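Local coordinates for protein inulin fructotransferase (Bacillus sp. snu-7, PDB 2INV) that cleaves inulin by intramolecular fructosyl transfer, acting as a lyase that releases a difructose dianhydride from the polyfructose chain, at residues Ile62-Tyr67 / Ala83-Gly88; Ala110-Val115 / Asp142-Gly147; Asp314-Val319 / Ala346-Thr351; Ala335-Pro340 / Val369-Ser374. One frame throughout, in Å; residues are numbered along the deposited sequence.

In the fold
The four contacts lie towards the two ends of a right-handed parallel beta-helix. Interactions 1 and 2 come first along the chain, one after the other. Their centres are about 7 Å apart, and they share a face on which strand 65-69 neighbours strand 111-115, with Ser111 OG reaching Ile62 O. Interactions 3 and 4 sit on the opposite side of the chain's centre, about 40 to 45 Å away between centres. Their own centres are about 10 Å apart, and their segments alternate in sequence, joined through Asp315 with Tyr336 and Pro350 with Ser374. Each contact ties one coil to the next, and interactions 1, 2 and 4 also touch a second subunit.

Interaction 1. Residues Ile62-Tyr67 / Ala83-Gly88; sequences IPPGDY and AGFGHG
Ile62 and Gly84 lie alongside each other with their chains running the same way, and Ile62 N donates to Ala83 O at 2.7 Å. Beyond this point the chains part, the CA atoms of Pro64 and Phe85 being 6.5 Å from each other. The Phe85 ring packs against the Ile62-Pro64 bend. With CG anti to its own carbonyl carbon (chi1 -66°), the ring turns back towards that corner, where CD1 meets Pro64 CD at 3.6 Å in an oblique approach. The same ring presents its edge to the carbonyl of Ile62, with CD1 3.9 Å from Ile62 O and the oxygen close to the ring plane. That oxygen also accepts from Ser111 OG, and Ser111 OG is hydrogen-bonded to Phe85 N as well. In the parallel beta-helix, 62-67 spans the turn at Pro63-Pro64 from strand 58-62 into strand 65-69, and the segment 83-88 is the chain leaving strand 80-84 one coil later. The Ile62 side chain packs on Ile34 of helix 30-48 and on Ile113. Inside the bend, Tyr67 OH donates to Pro63 O at 2.6 Å, coming from well above the carbonyl plane. The hydroxyl lies over Gly65, where a beta-carbon would collide with it. On the subunit boundary, Phe85 packs on Ala59 of the second subunit, and Phe85 O is hydrogen-bonded to Thr81 OG1 of that subunit.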
# COMPACT_ATOMS: atom_id res chain seq x y z
N ILE A 62 6.09 18.84 15.20
CA ILE A 62 6.98 19.82 14.60
C ILE A 62 6.22 20.67 13.57
O ILE A 62 5.99 20.25 12.44
CB ILE A 62 8.19 19.16 13.91
CG1 ILE A 62 8.96 18.32 14.94
CG2 ILE A 62 9.12 20.22 13.33
CD1 ILE A 62 9.98 17.36 14.34
N PRO A 63 5.78 21.87 13.99
CA PRO A 63 5.04 22.85 13.17
C PRO A 63 5.71 23.20 11.84
O PRO A 63 6.92 23.03 11.67
CB PRO A 63 4.97 24.06 14.09
CG PRO A 63 4.75 23.42 15.42
CD PRO A 63 5.72 22.23 15.42
N PRO A 64 4.92 23.65 10.85
CA PRO A 64 5.52 24.02 9.57
C PRO A 64 6.63 25.03 9.82
O PRO A 64 6.40 26.04 10.47
CB PRO A 64 4.34 24.63 8.81
CG PRO A 64 3.21 23.76 9.26
CD PRO A 64 3.45 23.56 10.75
N GLY A 65 7.82 24.77 9.30
CA GLY A 65 8.90 25.71 9.50
C GLY A 65 10.30 25.26 9.19
O GLY A 65 10.56 24.10 8.89
N ASP A 66 11.22 26.22 9.25
CA ASP A 66 12.63 26.00 8.99
C ASP A 66 13.35 25.86 10.34
O ASP A 66 13.40 26.82 11.12
CB ASP A 66 13.24 27.17 8.21
CG ASP A 66 12.72 27.25 6.78
OD1 ASP A 66 12.45 26.18 6.18
OD2 ASP A 66 12.58 28.37 6.25
N TYR A 67 13.90 24.68 10.61
CA TYR A 67 14.60 24.43 11.87
C TYR A 67 16.00 23.84 11.66
O TYR A 67 16.17 22.88 10.91
CB TYR A 67 13.80 23.45 12.73
CG TYR A 67 12.33 23.78 12.87
CD1 TYR A 67 11.90 24.75 13.77
CD2 TYR A 67 11.38 23.13 12.09
CE1 TYR A 67 10.54 25.06 13.89
CE2 TYR A 67 10.03 23.44 12.19
CZ TYR A 67 9.62 24.40 13.10
OH TYR A 67 8.28 24.70 13.20
N ALA A 83 6.19 13.80 14.91
CA ALA A 83 5.42 14.06 13.71
C ALA A 83 5.36 15.52 13.29
O ALA A 83 5.45 16.42 14.12
CB ALA A 83 4.01 13.52 13.89
N GLY A 84 5.20 15.72 11.98
CA GLY A 84 5.11 17.06 11.43
C GLY A 84 3.85 17.15 10.59
O GLY A 84 2.94 16.35 10.78
N PHE A 85 3.79 18.11 9.68
CA PHE A 85 2.62 18.28 8.83
C PHE A 85 2.93 18.07 7.35
O PHE A 85 2.05 18.25 6.50
CB PHE A 85 2.00 19.68 9.00
CG PHE A 85 1.42 19.94 10.35
CD1 PHE A 85 2.25 20.24 11.42
CD2 PHE A 85 0.04 19.90 10.54
CE1 PHE A 85 1.70 20.51 12.68
CE2 PHE A 85 -0.51 20.16 11.79
CZ PHE A 85 0.33 20.47 12.86
N GLY A 86 4.17 17.70 7.03
CA GLY A 86 4.52 17.49 5.64
C GLY A 86 5.92 16.99 5.38
O GLY A 86 6.84 17.23 6.16
N HIS A 87 6.08 16.28 4.27
CA HIS A 87 7.38 15.72 3.86
C HIS A 87 8.25 16.80 3.21
O HIS A 87 9.47 16.67 3.13
CB HIS A 87 7.17 14.57 2.88
CG HIS A 87 6.53 14.98 1.59
ND1 HIS A 87 5.24 15.46 1.51
CD2 HIS A 87 7.00 14.97 0.32
CE1 HIS A 87 4.95 15.74 0.25
NE2 HIS A 87 6.00 15.45 -0.49
N GLY A 88 7.59 17.85 2.74
CA GLY A 88 8.25 18.98 2.10
C GLY A 88 9.42 18.71 1.19
O GLY A 88 10.43 19.43 1.25

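Interaction 2. Residues Ala110-Val115 / Asp142-Gly147; sequences ASHIRV and DFCLDG
The His112 ring and the Asp146 carboxylate lie nearly coplanar, their planes 17° apart, and meet edge on: ring carbon CE1 of His112 is 2.9 Å from Asp146 OD2. Both side chains have CG anti to their backbone N (chi1 180° for His112), which carries the ring along the strand towards the carboxylate. Arg114 CG covers one face of the imidazole, 3.5 Å above its plane and off towards the rim, while Cys144 SG approaches His112 ND1 obliquely. The other carboxylate oxygen, Asp146 OD1, has a salt bridge to Arg92 and a bond from Val148 N. The guanidinium of Arg114 is held by Asp68 and Gln107. These groups stand on one face of the parallel pairing of strand 111-115 with the end of strand 135-146, successive coils of one beta-helix wall, their axes 27° apart. Four backbone bonds zip it together, beginning with Cys144 N to Ser111 O at 2.7 Å and ending with Val115 N to Asp146 O. The opposite face is apolar and turned into the helix. There Leu145 CD2 touches Val115 CG2 at 3.7 Å and Ile113 CG2 at 3.9 Å, the Ile113 and Leu145 side chains pointing the same way. Ile113 CD1 reaches across to Phe143 CE1 at 4.0 Å. Phe180 and Ala124 pack on Leu145, and Met178 on Phe143. Just before the paired residues, Asp142 touches a bound phosphonate.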
# COMPACT_ATOMS: atom_id res chain seq x y z
N ALA A 110 7.69 22.39 4.61
CA ALA A 110 6.89 21.65 5.59
C ALA A 110 7.64 21.73 6.92
O ALA A 110 8.27 22.75 7.20
CB ALA A 110 6.71 20.19 5.16
N SER A 111 7.55 20.68 7.72
CA SER A 111 8.26 20.65 9.01
C SER A 111 9.69 20.25 8.64
O SER A 111 10.10 19.09 8.77
CB SER A 111 7.61 19.63 9.93
OG SER A 111 6.21 19.83 9.92
N HIS A 112 10.40 21.27 8.17
CA HIS A 112 11.75 21.23 7.65
C HIS A 112 12.89 21.28 8.69
O HIS A 112 13.11 22.30 9.35
CB HIS A 112 11.83 22.39 6.66
CG HIS A 112 13.15 22.57 5.99
ND1 HIS A 112 13.87 21.53 5.45
CD2 HIS A 112 13.81 23.70 5.66
CE1 HIS A 112 14.92 22.01 4.82
NE2 HIS A 112 14.91 23.33 4.93
N ILE A 113 13.62 20.17 8.81
CA ILE A 113 14.75 20.12 9.72
C ILE A 113 16.02 20.03 8.91
O ILE A 113 16.22 19.09 8.14
CB ILE A 113 14.70 18.90 10.67
CG1 ILE A 113 13.60 19.08 11.71
CG2 ILE A 113 16.06 18.73 11.36
CD1 ILE A 113 13.49 17.93 12.68
N ARG A 114 16.87 21.04 9.08
CA ARG A 114 18.13 21.05 8.39
C ARG A 114 19.15 20.44 9.32
O ARG A 114 19.41 20.94 10.41
CB ARG A 114 18.49 22.47 8.00
CG ARG A 114 17.29 23.28 7.56
CD ARG A 114 17.71 24.28 6.53
NE ARG A 114 18.84 25.04 7.03
CZ ARG A 114 19.79 25.58 6.28
NH1 ARG A 114 19.74 25.43 4.98
NH2 ARG A 114 20.78 26.23 6.85
N VAL A 115 19.66 19.30 8.87
CA VAL A 115 20.63 18.51 9.59
C VAL A 115 22.01 19.14 9.42
O VAL A 115 22.60 19.09 8.34
CB VAL A 115 20.61 17.08 9.05
CG1 VAL A 115 21.61 16.21 9.79
CG2 VAL A 115 19.21 16.51 9.17
N ASP A 142 5.61 12.32 8.89
CA ASP A 142 5.25 13.57 8.26
C ASP A 142 6.12 14.80 8.49
O ASP A 142 5.60 15.89 8.71
CB ASP A 142 3.79 13.88 8.62
CG ASP A 142 2.87 12.70 8.33
OD1 ASP A 142 2.89 12.17 7.19
OD2 ASP A 142 2.12 12.29 9.24
N PHE A 143 7.43 14.63 8.44
CA PHE A 143 8.32 15.79 8.54
C PHE A 143 9.51 15.64 7.59
O PHE A 143 9.67 14.61 6.94
CB PHE A 143 8.73 16.10 10.01
CG PHE A 143 9.72 15.15 10.61
CD1 PHE A 143 11.09 15.38 10.47
CD2 PHE A 143 9.29 14.10 11.41
CE1 PHE A 143 12.02 14.56 11.13
CE2 PHE A 143 10.21 13.28 12.07
CZ PHE A 143 11.57 13.52 11.93
N CYS A 144 10.32 16.69 7.49
CA CYS A 144 11.43 16.71 6.54
C CYS A 144 12.86 16.81 7.08
O CYS A 144 13.17 17.68 7.89
CB CYS A 144 11.18 17.86 5.56
SG CYS A 144 12.43 18.11 4.29
N LEU A 145 13.72 15.90 6.61
CA LEU A 145 15.13 15.87 6.98
C LEU A 145 15.97 16.22 5.76
O LEU A 145 16.02 15.46 4.79
CB LEU A 145 15.52 14.49 7.53
CG LEU A 145 15.07 14.20 8.96
CD1 LEU A 145 15.36 12.75 9.31
CD2 LEU A 145 15.81 15.14 9.92
N ASP A 146 16.63 17.37 5.83
CA ASP A 146 17.43 17.89 4.73
C ASP A 146 18.91 18.09 5.10
O ASP A 146 19.24 18.79 6.07
CB ASP A 146 16.74 19.20 4.28
CG ASP A 146 17.58 20.06 3.36
OD1 ASP A 146 18.51 19.55 2.72
OD2 ASP A 146 17.28 21.27 3.28
N GLY A 147 19.79 17.43 4.33
CA GLY A 147 21.22 17.51 4.57
C GLY A 147 21.87 18.77 4.04
O GLY A 147 23.09 18.95 4.14

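Interaction 3. Residues Asp314-Val319 / Ala346-Thr351; sequences DDLYGV and AGAQPT
Asp315 and Thr351 join two loops by backbone bonds on the edge of the beta-helix, just where each loop leads into a strand of the next wall. Thr351 N donates to Asp315 O at 3.0 Å, nearly along the C=O axis. Thr351 O in turn accepts from Val319 N at 3.2 Å, in the carbonyl plane, while Gly318 CA presses on the same oxygen at 3.0 Å as a CA-H...O contact. Gly318 has backbone angles that call for glycine. The 314-319 segment is shaped by a type I turn from Asp314 to Tyr317, with an Asx turn at its start: Asp314 OD1 accepts from Leu316 N at 2.7 Å. The two bonds between the loops lie at the start of the parallel pairing of strands 320-323 and 351-357, on successive coils of the beta-helix. The Leu316 side chain reaches over the second segment at about a right angle to Thr351, its CD2 lying 3.5 Å from Gln349 O and 3.8 Å from Thr351 OG1. Having OG1 anti to the carbonyl carbon (chi1 -63°) turns the Thr351 hydroxyl to the Leu316 side, where one water links it to Leu316 O, 2.7 Å from the carbonyl oxygen. The Asp315 carboxylate is taken up by Ala344 N and by a salt bridge to Arg298, and the Tyr317 ring stacks on His321.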
# COMPACT_ATOMS: atom_id res chain seq x y z
N ASP A 314 29.92 -3.95 -15.03
CA ASP A 314 29.73 -4.01 -16.47
C ASP A 314 28.38 -4.66 -16.77
O ASP A 314 27.69 -5.13 -15.86
CB ASP A 314 30.88 -4.73 -17.20
CG ASP A 314 31.01 -6.21 -16.83
OD1 ASP A 314 29.98 -6.91 -16.72
OD2 ASP A 314 32.16 -6.67 -16.67
N ASP A 315 28.00 -4.66 -18.04
CA ASP A 315 26.71 -5.21 -18.45
C ASP A 315 26.59 -6.72 -18.42
O ASP A 315 25.58 -7.27 -18.85
CB ASP A 315 26.36 -4.68 -19.84
CG ASP A 315 26.02 -3.21 -19.81
OD1 ASP A 315 24.85 -2.87 -19.50
OD2 ASP A 315 26.91 -2.37 -20.07
N LEU A 316 27.61 -7.40 -17.93
CA LEU A 316 27.54 -8.85 -17.86
C LEU A 316 27.17 -9.22 -16.42
O LEU A 316 26.85 -10.37 -16.12
CB LEU A 316 28.86 -9.49 -18.30
CG LEU A 316 29.12 -9.36 -19.80
CD1 LEU A 316 30.51 -9.88 -20.15
CD2 LEU A 316 28.07 -10.13 -20.58
N TYR A 317 27.18 -8.23 -15.53
CA TYR A 317 26.80 -8.42 -14.12
C TYR A 317 25.32 -8.76 -14.13
O TYR A 317 24.83 -9.54 -13.30
CB TYR A 317 27.01 -7.13 -13.31
CG TYR A 317 26.84 -7.28 -11.81
CD1 TYR A 317 27.86 -7.84 -11.03
CD2 TYR A 317 25.68 -6.86 -11.17
CE1 TYR A 317 27.72 -7.95 -9.64
CE2 TYR A 317 25.53 -6.98 -9.78
CZ TYR A 317 26.56 -7.52 -9.02
OH TYR A 317 26.43 -7.63 -7.66
N GLY A 318 24.60 -8.15 -15.08
CA GLY A 318 23.17 -8.38 -15.20
C GLY A 318 22.36 -7.32 -14.49
O GLY A 318 22.79 -6.79 -13.47
N VAL A 319 21.19 -6.98 -15.04
CA VAL A 319 20.33 -5.98 -14.42
C VAL A 319 19.83 -6.61 -13.13
O VAL A 319 19.60 -5.92 -12.13
CB VAL A 319 19.11 -5.64 -15.31
CG1 VAL A 319 19.57 -5.38 -16.74
CG2 VAL A 319 18.12 -6.79 -15.29
N ALA A 346 32.89 -3.75 -24.64
CA ALA A 346 32.63 -3.47 -26.03
C ALA A 346 32.37 -4.79 -26.75
O ALA A 346 33.15 -5.75 -26.64
CB ALA A 346 33.82 -2.77 -26.64
N GLY A 347 31.27 -4.81 -27.49
CA GLY A 347 30.92 -5.99 -28.24
C GLY A 347 30.02 -6.91 -27.45
O GLY A 347 29.32 -7.75 -28.02
N ALA A 348 29.98 -6.77 -26.13
CA ALA A 348 29.16 -7.69 -25.36
C ALA A 348 27.65 -7.45 -25.37
O ALA A 348 27.15 -6.31 -25.50
CB ALA A 348 29.64 -7.76 -23.93
N GLN A 349 26.95 -8.56 -25.23
CA GLN A 349 25.50 -8.58 -25.18
C GLN A 349 25.11 -8.40 -23.73
O GLN A 349 25.60 -9.11 -22.85
CB GLN A 349 24.97 -9.92 -25.68
CG GLN A 349 24.80 -10.01 -27.20
CD GLN A 349 23.89 -11.16 -27.60
OE1 GLN A 349 22.85 -11.39 -26.97
NE2 GLN A 349 24.28 -11.88 -28.64
N PRO A 350 24.24 -7.42 -23.46
CA PRO A 350 23.75 -7.13 -22.12
C PRO A 350 23.02 -8.35 -21.54
O PRO A 350 22.30 -9.05 -22.25
CB PRO A 350 22.82 -5.95 -22.37
CG PRO A 350 23.59 -5.17 -23.38
CD PRO A 350 24.11 -6.24 -24.33
N THR A 351 23.22 -8.59 -20.25
CA THR A 351 22.57 -9.71 -19.58
C THR A 351 21.43 -9.20 -18.72
O THR A 351 21.64 -8.40 -17.82
CB THR A 351 23.55 -10.48 -18.66
OG1 THR A 351 24.61 -11.05 -19.44
CG2 THR A 351 22.83 -11.58 -17.90
O HOH W 1 26.23 -12.48 -17.75

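Interaction 4. Residues Ala335-Pro340 / Val369-Ser374; sequences AYNVPP and VSDVAS
Tyr336 and Ser370 lie abreast in the parallel beta-helix, where strand 328-337 pairs with strand 362-370 of the next coil. The donor Tyr336 N is satisfied by Val369 O at 2.7 Å, with an almost straight N-H...O angle of 174°. Its own carbonyl takes a longer bond, Asp371 N to Tyr336 O at 3.3 Å, and Ser370 CA presses on that oxygen too. The Asp371 carboxylate follows the departing first segment: CG sits in the crowded position between backbone N and carbonyl carbon (chi1 62°), which lets OD2 accept a weak, 3.5 Å bond from Val338 N. Its other oxygen is less comfortably placed. Asp371 OD1 lies 2.9 Å from Val338 O, two acceptors close together, and Asn337 ND2 is 3.3 Å from the same OD1. Asn337 O is satisfied by Thr299 OG1, and Ala335 O has Arg297 NH1. Within the second segment, Ser370 OG donates to Val372 O at 2.7 Å, while Ser374 OG is bonded to Pro350 O and Gln352 NE2. The Tyr336 hydroxyl goes to Asp315 OD1, and its ring carries Val338 CG2 over one face. The two methyls of Val372 divide the apolar contact: CG2 approaches Tyr336 CE1 obliquely at 4.2 Å, and CG1 meets Pro340 CG at 4.1 Å.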
# COMPACT_ATOMS: atom_id res chain seq x y z
N ALA A 335 12.80 -3.74 -19.63
CA ALA A 335 12.90 -2.77 -20.72
C ALA A 335 14.31 -2.20 -20.67
O ALA A 335 14.63 -1.37 -19.81
CB ALA A 335 11.87 -1.66 -20.53
N TYR A 336 15.15 -2.64 -21.59
CA TYR A 336 16.53 -2.21 -21.63
C TYR A 336 16.87 -1.37 -22.86
O TYR A 336 16.80 -1.84 -24.00
CB TYR A 336 17.42 -3.46 -21.54
CG TYR A 336 18.91 -3.21 -21.55
CD1 TYR A 336 19.57 -2.86 -22.72
CD2 TYR A 336 19.66 -3.35 -20.39
CE1 TYR A 336 20.94 -2.66 -22.75
CE2 TYR A 336 21.04 -3.16 -20.40
CZ TYR A 336 21.67 -2.81 -21.58
OH TYR A 336 23.03 -2.62 -21.61
N ASN A 337 17.24 -0.12 -22.61
CA ASN A 337 17.60 0.82 -23.68
C ASN A 337 18.92 1.49 -23.33
O ASN A 337 18.97 2.44 -22.54
CB ASN A 337 16.52 1.89 -23.84
CG ASN A 337 16.66 2.68 -25.11
OD1 ASN A 337 15.89 3.60 -25.37
ND2 ASN A 337 17.63 2.30 -25.93
N VAL A 338 20.00 0.98 -23.92
CA VAL A 338 21.32 1.51 -23.65
C VAL A 338 22.17 1.56 -24.92
O VAL A 338 22.23 0.59 -25.68
CB VAL A 338 22.05 0.64 -22.59
CG1 VAL A 338 23.47 1.15 -22.36
CG2 VAL A 338 21.27 0.67 -21.29
N PRO A 339 22.79 2.72 -25.19
CA PRO A 339 23.65 2.95 -26.35
C PRO A 339 24.69 1.84 -26.52
O PRO A 339 25.42 1.51 -25.58
CB PRO A 339 24.28 4.29 -26.03
CG PRO A 339 23.14 5.03 -25.42
CD PRO A 339 22.45 4.00 -24.54
N PRO A 340 24.76 1.23 -27.72
CA PRO A 340 25.75 0.17 -27.94
C PRO A 340 27.11 0.57 -27.39
O PRO A 340 27.84 -0.27 -26.84
CB PRO A 340 25.77 0.04 -29.45
CG PRO A 340 24.35 0.26 -29.81
CD PRO A 340 23.89 1.40 -28.90
N VAL A 369 12.74 -6.59 -23.51
CA VAL A 369 12.64 -5.67 -24.62
C VAL A 369 13.94 -4.90 -24.59
O VAL A 369 14.27 -4.28 -23.58
CB VAL A 369 11.49 -4.67 -24.44
CG1 VAL A 369 11.36 -3.81 -25.69
CG2 VAL A 369 10.20 -5.40 -24.14
N SER A 370 14.68 -4.94 -25.68
CA SER A 370 15.92 -4.20 -25.70
C SER A 370 16.29 -3.79 -27.10
O SER A 370 15.96 -4.45 -28.08
CB SER A 370 17.05 -5.01 -25.05
OG SER A 370 17.35 -6.16 -25.80
N ASP A 371 17.00 -2.67 -27.16
CA ASP A 371 17.44 -2.09 -28.42
C ASP A 371 18.60 -2.88 -29.02
O ASP A 371 18.95 -2.68 -30.19
CB ASP A 371 17.87 -0.64 -28.18
CG ASP A 371 19.05 -0.54 -27.23
OD1 ASP A 371 19.90 0.36 -27.42
OD2 ASP A 371 19.12 -1.36 -26.30
N VAL A 372 19.17 -3.79 -28.24
CA VAL A 372 20.29 -4.56 -28.72
C VAL A 372 20.13 -6.04 -28.43
O VAL A 372 19.32 -6.43 -27.60
CB VAL A 372 21.60 -4.08 -28.08
CG1 VAL A 372 21.86 -2.63 -28.41
CG2 VAL A 372 21.53 -4.27 -26.57
N ALA A 373 20.90 -6.85 -29.15
CA ALA A 373 20.86 -8.28 -28.94
C ALA A 373 21.24 -8.42 -27.47
O ALA A 373 22.23 -7.83 -27.03
CB ALA A 373 21.89 -8.98 -29.82
N SER A 374 20.46 -9.18 -26.72
CA SER A 374 20.72 -9.34 -25.29
C SER A 374 20.47 -10.76 -24.82
O SER A 374 19.62 -11.46 -25.37
CB SER A 374 19.84 -8.37 -24.51
OG SER A 374 19.70 -8.77 -23.16